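Local coordinates for NADPH-quinone reductase (Pediococcus pentosaceus ATCC 25745, PDB 3HA2), which probably binds FMN and passes electrons from NAD(P)H to quinones, this chain being the flavodoxin-like part of a longer protein, at residues Val42-Glu45 and Gln46-Leu49; His143-Leu146 and Tyr147-Pro150; Tyr160-Tyr163 and Ala164-Gly168. All coordinates share one frame; numbering follows the deposited sequence.

Interaction 1. Residues Val42-Glu45 and Gln46-Leu49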
loop_
_atom_site.group_PDB
_atom_site.type_symbol
_atom_site.label_atom_id
_atom_site.label_comp_id
_atom_site.label_asym_id
_atom_site.label_seq_id
_atom_site.Cartn_x
_atom_site.Cartn_y
_atom_site.Cartn_z
ATOM N N VAL A 42 -6.836 -8.641 16.966
ATOM C CA VAL A 42 -7.266 -7.238 16.812
ATOM C C VAL A 42 -7.393 -6.526 18.154
ATOM O O VAL A 42 -6.878 -5.408 18.313
ATOM C CB VAL A 42 -8.579 -7.121 15.986
ATOM C CG1 VAL A 42 -9.153 -5.685 16.045
ATOM C CG2 VAL A 42 -8.312 -7.513 14.532
ATOM N N GLU A 43 -8.078 -7.172 19.106
ATOM C CA GLU A 43 -8.280 -6.597 20.445
ATOM C C GLU A 43 -6.962 -6.257 21.157
ATOM O O GLU A 43 -6.834 -5.170 21.726
ATOM C CB GLU A 43 -9.167 -7.516 21.296
ATOM C CG GLU A 43 -9.530 -6.949 22.671
ATOM C CD GLU A 43 -10.438 -7.867 23.474
ATOM O OE1 GLU A 43 -10.661 -9.039 23.063
ATOM O OE2 GLU A 43 -10.939 -7.421 24.539
ATOM N N GLN A 44 -5.990 -7.168 21.120
ATOM C CA GLN A 44 -4.671 -6.909 21.710
ATOM C C GLN A 44 -3.942 -5.768 21.008
ATOM O O GLN A 44 -3.340 -4.930 21.680
ATOM C CB GLN A 44 -3.794 -8.171 21.786
ATOM C CG GLN A 44 -2.261 -7.918 21.975
ATOM C CD GLN A 44 -1.815 -7.335 23.342
ATOM O OE1 GLN A 44 -2.414 -6.387 23.888
ATOM N NE2 GLN A 44 -0.713 -7.883 23.873
ATOM N N GLU A 45 -4.001 -5.736 19.674
ATOM C CA GLU A 45 -3.395 -4.653 18.907
ATOM C C GLU A 45 -4.062 -3.308 19.223
ATOM O O GLU A 45 -3.375 -2.287 19.416
ATOM C CB GLU A 45 -3.453 -4.945 17.397
ATOM C CG GLU A 45 -2.708 -6.227 16.962
ATOM C CD GLU A 45 -1.195 -6.161 17.192
ATOM O OE1 GLU A 45 -0.595 -5.091 16.938
ATOM O OE2 GLU A 45 -0.604 -7.190 17.616
ATOM N N GLN A 46 -5.395 -3.303 19.291
ATOM C CA GLN A 46 -6.115 -2.075 19.652
ATOM C C GLN A 46 -5.751 -1.622 21.056
ATOM O O GLN A 46 -5.575 -0.426 21.301
ATOM C CB GLN A 46 -7.628 -2.264 19.513
ATOM C CG GLN A 46 -8.064 -2.186 18.056
ATOM C CD GLN A 46 -9.549 -2.426 17.870
ATOM O OE1 GLN A 46 -10.261 -2.688 18.826
ATOM N NE2 GLN A 46 -10.011 -2.371 16.622
ATOM N N SER A 47 -5.621 -2.586 21.969
ATOM C CA SER A 47 -5.214 -2.285 23.333
ATOM C C SER A 47 -3.860 -1.585 23.372
ATOM O O SER A 47 -3.694 -0.602 24.089
ATOM C CB SER A 47 -5.154 -3.541 24.185
ATOM O OG SER A 47 -4.864 -3.172 25.522
ATOM N N LEU A 48 -2.896 -2.102 22.611
ATOM C CA LEU A 48 -1.562 -1.491 22.575
ATOM C C LEU A 48 -1.608 -0.075 22.016
ATOM O O LEU A 48 -0.950 0.830 22.536
ATOM C CB LEU A 48 -0.593 -2.359 21.766
ATOM C CG LEU A 48 -0.188 -3.688 22.411
ATOM C CD1 LEU A 48 0.668 -4.480 21.423
ATOM C CD2 LEU A 48 0.589 -3.451 23.712
ATOM N N LEU A 49 -2.386 0.131 20.957
ATOM C CA LEU A 49 -2.550 1.483 20.413
ATOM C C LEU A 49 -3.090 2.464 21.448
ATOM O O LEU A 49 -2.569 3.580 21.593
ATOM C CB LEU A 49 -3.449 1.473 19.185
ATOM C CG LEU A 49 -2.829 0.773 17.976
ATOM C CD1 LEU A 49 -3.940 0.443 16.994
ATOM C CD2 LEU A 49 -1.806 1.649 17.308
#
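Gln-46 and Val-42, one helical turn apart, lie side by side with their side chains pointing the same way. The CB of Gln-46 starts 3.4 Å from the carbonyl oxygen O of Val-42, which also accepts a hydrogen bond from Gln-46 N at 2.8 Å, nearly straight at 164°. CG runs past that same oxygen, with chi1 at -78° placing it beside its own backbone N. From there the chain is extended: CD passes 3.8 Å from Val-42 CG1, and NE2 comes to 3.5 Å from the same methyl. The methyl lies alongside the amide, whose NE2 is held by a hydrogen bond to Val-77 O at the end of helix 68-77.

Gln-44 bends at chi2 (69°), which carries its OE1 to 3.8 Å from Leu-48 CG. Leu-49 sets its CG 3.4 Å from Glu-45 O, the acceptor of its own backbone bond. Glu-45 is buried, yet both carboxylate oxygens are satisfied, OE2 by His-34 and OE1 by Trp-73.

Leu-48 and Leu-49 rest on Leu-4 of strand 3-7. This is the amphipathic helix of a beta-alpha-beta crossover, passing across strand 3-7 between strands 31-35 and 54-60 of the flavodoxin-like fold.

Interaction 2. Residues His143-Leu146 and Tyr147-Pro150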
loop_
_atom_site.group_PDB
_atom_site.type_symbol
_atom_site.label_atom_id
_atom_site.label_comp_id
_atom_site.label_asym_id
_atom_site.label_seq_id
_atom_site.Cartn_x
_atom_site.Cartn_y
_atom_site.Cartn_z
ATOM N N HIS A 143 18.127 4.128 4.252
ATOM C CA HIS A 143 18.552 3.646 2.943
ATOM C C HIS A 143 19.866 2.857 3.023
ATOM O O HIS A 143 20.896 3.405 3.407
ATOM C CB HIS A 143 18.717 4.819 1.988
ATOM C CG HIS A 143 17.448 5.543 1.681
ATOM N ND1 HIS A 143 17.186 6.812 2.152
ATOM C CD2 HIS A 143 16.382 5.193 0.929
ATOM C CE1 HIS A 143 16.009 7.210 1.709
ATOM N NE2 HIS A 143 15.502 6.251 0.958
ATOM N N GLN A 144 19.795 1.568 2.686
ATOM C CA GLN A 144 20.981 0.675 2.600
ATOM C C GLN A 144 21.718 0.568 3.930
ATOM O O GLN A 144 22.953 0.628 3.989
ATOM C CB GLN A 144 21.919 1.104 1.467
ATOM C CG GLN A 144 21.245 1.066 0.083
ATOM C CD GLN A 144 22.163 1.490 -1.064
ATOM O OE1 GLN A 144 23.042 2.334 -0.912
ATOM N NE2 GLN A 144 21.949 0.887 -2.227
ATOM N N PHE A 145 20.949 0.379 5.002
ATOM C CA PHE A 145 21.520 0.415 6.341
ATOM C C PHE A 145 22.740 -0.482 6.492
ATOM O O PHE A 145 23.740 -0.071 7.079
ATOM C CB PHE A 145 20.503 0.034 7.410
ATOM C CG PHE A 145 21.076 0.043 8.792
ATOM C CD1 PHE A 145 21.159 1.230 9.518
ATOM C CD2 PHE A 145 21.572 -1.121 9.355
ATOM C CE1 PHE A 145 21.710 1.241 10.803
ATOM C CE2 PHE A 145 22.146 -1.113 10.629
ATOM C CZ PHE A 145 22.214 0.076 11.351
ATOM N N LEU A 146 22.650 -1.703 5.980
ATOM C CA LEU A 146 23.736 -2.679 6.183
ATOM C C LEU A 146 25.009 -2.335 5.424
ATOM O O LEU A 146 26.068 -2.859 5.753
ATOM C CB LEU A 146 23.293 -4.103 5.806
ATOM C CG LEU A 146 22.306 -4.799 6.746
ATOM C CD1 LEU A 146 21.912 -6.132 6.128
ATOM C CD2 LEU A 146 22.893 -4.991 8.146
ATOM N N TYR A 147 24.885 -1.474 4.413
ATOM C CA TYR A 147 26.024 -1.062 3.581
ATOM C C TYR A 147 26.761 0.148 4.158
ATOM O O TYR A 147 27.913 0.407 3.796
ATOM C CB TYR A 147 25.577 -0.788 2.128
ATOM C CG TYR A 147 26.715 -0.280 1.272
ATOM C CD1 TYR A 147 27.753 -1.135 0.896
ATOM C CD2 TYR A 147 26.799 1.074 0.901
ATOM C CE1 TYR A 147 28.827 -0.679 0.152
ATOM C CE2 TYR A 147 27.889 1.546 0.165
ATOM C CZ TYR A 147 28.888 0.657 -0.212
ATOM O OH TYR A 147 29.969 1.101 -0.928
ATOM N N LEU A 148 26.112 0.878 5.067
ATOM C CA LEU A 148 26.681 2.118 5.610
ATOM C C LEU A 148 27.926 1.821 6.424
ATOM O O LEU A 148 28.002 0.770 7.060
ATOM C CB LEU A 148 25.665 2.836 6.506
ATOM C CG LEU A 148 24.296 3.225 5.957
ATOM C CD1 LEU A 148 23.462 3.807 7.102
ATOM C CD2 LEU A 148 24.410 4.214 4.804
ATOM N N GLU A 149 28.887 2.748 6.417
ATOM C CA GLU A 149 30.051 2.644 7.298
ATOM C C GLU A 149 29.589 2.585 8.742
ATOM O O GLU A 149 28.556 3.180 9.082
ATOM C CB GLU A 149 31.005 3.834 7.109
ATOM C CG GLU A 149 31.619 3.893 5.731
ATOM C CD GLU A 149 32.879 4.741 5.675
ATOM O OE1 GLU A 149 33.836 4.458 6.435
ATOM O OE2 GLU A 149 32.912 5.672 4.840
ATOM N N PRO A 150 30.335 1.855 9.596
ATOM C CA PRO A 150 29.987 1.774 11.016
ATOM C C PRO A 150 29.578 3.115 11.647
ATOM O O PRO A 150 28.594 3.155 12.395
ATOM C CB PRO A 150 31.265 1.228 11.648
ATOM C CG PRO A 150 31.812 0.317 10.588
ATOM C CD PRO A 150 31.526 1.035 9.283
#
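Leu-148 folds back over the two peptide carbonyls that open this turn, its CG 3.5 Å from both Gln-144 O and Phe-145 O. Its CG lies beside its own backbone N (chi1 -57°), which spreads the methyls over the turn: CD1 reaches Phe-145 CD1 at 4.2 Å, approaching the ring obliquely, while CD2 lies near His-143 O. The backbone closes underneath. Tyr-147 N donates to Gln-144 O at 2.9 Å from well above the carbonyl plane, and Leu-148 N donates to Phe-145 O at 3.3 Å, again from above the plane, with a further weak bond to Gln-144 O. Two successive type I turns therefore overlap, and Tyr-147 is brought round so that its CB lies 4.2 Å from Gln-144 CB.

An outer layer fixes these groups. Gln-144 NE2 is hydrogen-bonded to Gly-102 O, and Phe-145 O has a second donor in Gln-153 NE2. The Phe-145 ring meets Phe-20 edge-to-face and packs on Leu-156 and Leu-157, while Leu-148 packs on Gln-153 and Leu-156 of helix 150-165. An alanine in place of Leu-148 would lose CG and both methyls, which would probably uncover the two carbonyls and open a gap between the Phe-145 ring and Leu-156.

Leu-146 touches Asn-16 and Thr-17, and its side chain is about 4 Å from a sulfate ion, which may mark the phosphate pocket that flavodoxin-like proteins form beyond their first strand. The turns form the connection from strand 135-143 to helix 150-165, whose N-cap position is held by Glu-149.

Interaction 3. Residues Tyr160-Tyr163 and Ala164-Gly168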
loop_
_atom_site.group_PDB
_atom_site.type_symbol
_atom_site.label_atom_id
_atom_site.label_comp_id
_atom_site.label_asym_id
_atom_site.label_seq_id
_atom_site.Cartn_x
_atom_site.Cartn_y
_atom_site.Cartn_z
ATOM N N TYR A 160 17.323 7.404 15.197
ATOM C CA TYR A 160 16.240 6.456 15.488
ATOM C C TYR A 160 15.794 6.513 16.953
ATOM O O TYR A 160 14.591 6.560 17.252
ATOM C CB TYR A 160 16.700 5.047 15.104
ATOM C CG TYR A 160 15.699 3.944 15.399
ATOM C CD1 TYR A 160 14.517 3.827 14.660
ATOM C CD2 TYR A 160 15.948 3.009 16.409
ATOM C CE1 TYR A 160 13.598 2.801 14.929
ATOM C CE2 TYR A 160 15.036 1.983 16.688
ATOM C CZ TYR A 160 13.869 1.886 15.945
ATOM O OH TYR A 160 12.988 0.853 16.201
ATOM N N GLN A 161 16.769 6.555 17.863
ATOM C CA GLN A 161 16.486 6.718 19.292
ATOM C C GLN A 161 15.706 7.999 19.580
ATOM O O GLN A 161 14.743 7.979 20.341
ATOM C CB GLN A 161 17.780 6.718 20.113
ATOM C CG GLN A 161 18.460 5.378 20.204
ATOM C CD GLN A 161 19.816 5.476 20.886
ATOM O OE1 GLN A 161 20.443 6.545 20.901
ATOM N NE2 GLN A 161 20.279 4.360 21.451
ATOM N N GLN A 162 16.125 9.104 18.972
ATOM C CA GLN A 162 15.422 10.386 19.102
ATOM C C GLN A 162 14.012 10.304 18.532
ATOM O O GLN A 162 13.051 10.804 19.131
ATOM C CB GLN A 162 16.200 11.487 18.384
ATOM C CG GLN A 162 17.549 11.794 19.040
ATOM C CD GLN A 162 17.373 12.202 20.488
ATOM O OE1 GLN A 162 16.741 13.223 20.785
ATOM N NE2 GLN A 162 17.914 11.398 21.402
ATOM N N TYR A 163 13.906 9.648 17.380
ATOM C CA TYR A 163 12.628 9.470 16.689
ATOM C C TYR A 163 11.621 8.758 17.590
ATOM O O TYR A 163 10.459 9.144 17.657
ATOM C CB TYR A 163 12.844 8.709 15.377
ATOM C CG TYR A 163 11.698 8.851 14.380
ATOM C CD1 TYR A 163 11.439 10.076 13.756
ATOM C CD2 TYR A 163 10.874 7.756 14.063
ATOM C CE1 TYR A 163 10.382 10.217 12.832
ATOM C CE2 TYR A 163 9.817 7.890 13.131
ATOM C CZ TYR A 163 9.588 9.122 12.530
ATOM O OH TYR A 163 8.545 9.257 11.630
ATOM N N ALA A 164 12.093 7.745 18.316
ATOM C CA ALA A 164 11.264 6.965 19.222
ATOM C C ALA A 164 10.976 7.633 20.568
ATOM O O ALA A 164 9.992 7.297 21.218
ATOM C CB ALA A 164 11.894 5.583 19.448
ATOM N N THR A 165 11.824 8.564 21.008
ATOM C CA THR A 165 11.734 9.042 22.399
ATOM C C THR A 165 11.683 10.556 22.573
ATOM O O THR A 165 11.155 11.042 23.576
ATOM C CB THR A 165 12.913 8.535 23.274
ATOM O OG1 THR A 165 14.133 9.134 22.817
ATOM C CG2 THR A 165 13.046 7.026 23.221
ATOM N N ASN A 166 12.277 11.299 21.640
ATOM C CA ASN A 166 12.299 12.754 21.761
ATOM C C ASN A 166 10.873 13.273 21.801
ATOM O O ASN A 166 10.137 13.218 20.802
ATOM C CB ASN A 166 13.107 13.416 20.642
ATOM C CG ASN A 166 13.041 14.931 20.696
ATOM O OD1 ASN A 166 13.543 15.554 21.632
ATOM N ND2 ASN A 166 12.424 15.533 19.683
ATOM N N VAL A 167 10.484 13.739 22.982
ATOM C CA VAL A 167 9.116 14.183 23.221
ATOM C C VAL A 167 8.774 15.366 22.312
ATOM O O VAL A 167 7.690 15.404 21.731
ATOM C CB VAL A 167 8.854 14.471 24.740
ATOM C CG1 VAL A 167 9.867 15.478 25.306
ATOM C CG2 VAL A 167 7.411 14.924 24.989
ATOM N N GLY A 168 9.729 16.286 22.156
ATOM C CA GLY A 168 9.585 17.514 21.353
ATOM C C GLY A 168 8.498 17.517 20.291
ATOM O O GLY A 168 7.321 17.742 20.589
#
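Thr-165 reaches back one turn to Gln-161, its hydroxyl OG1 donating to the carbonyl oxygen O of Gln-161 at 2.8 Å from above the carbonyl plane. The rotamer explains this: chi1 of 67° places OG1 between the backbone N and the carbonyl carbon, directed back along the helix, and leaves the methyl CG2 3.5 Å from the same Gln-161 oxygen. The amide N of Thr-165 adds only a weak bond to that oxygen, so the hydroxyl is probably the stronger of its two donors within the turn.

Among the backbone bonds, Ala-164 N to Tyr-160 O, at 3.0 Å, is an ordinary helical one. The last turn is less regular. Gln-162 O accepts two donors: Asn-166 N at 2.7 Å, and Thr-165 N at 3.2 Å, the latter coming from far above the carbonyl plane. Asn-166 is the first residue to leave helical geometry, and this shared acceptor holds it to the helix end.

Van der Waals contact joins the polar side chains of Gln-162 and Asn-166. Bent at chi2, Gln-162 brings OE1 to 3.6 Å from Asn-166 CB; the amide planes are 38° apart, and no hydrogen bond links them.

The aromatic groups face inward, with polar ends that are also engaged. Tyr-160 OH is hydrogen-bonded to Glu-58, its ring meeting Phe-21 edge-to-face, whereas Tyr-163 OH is bonded to Pro-138 O and Ile-97 N. Helix 150-165 thus ends against the sheet, with Tyr-160 and Tyr-163 packed on strands 94-101 and 135-143, Ala-164 on Ile-25 of helix 18-25, and Thr-165 on Val-31 of strand 31-35.

Overall arrangement
All three are local contacts within one flavodoxin-like fold, and none touches another. Interactions 1 and 3 are partly buried, each on a helix packed against the parallel sheet; interaction 2 is a surface turn. Interactions 2 and 3 share an element, since the turn leads into helix 150-165 and interaction 3 ends it, their centres 21 Å apart. Interactions 1 and 2 lie on opposite sides of the chain's centre. The chemistry follows position: regular helical bonding with a valine methyl lying beside a glutamine amide in interaction 1, out-of-plane turn hydrogen bonds and a weak third under a leucine in interaction 2, and a hydroxyl and a shared carbonyl finishing the helix in interaction 3.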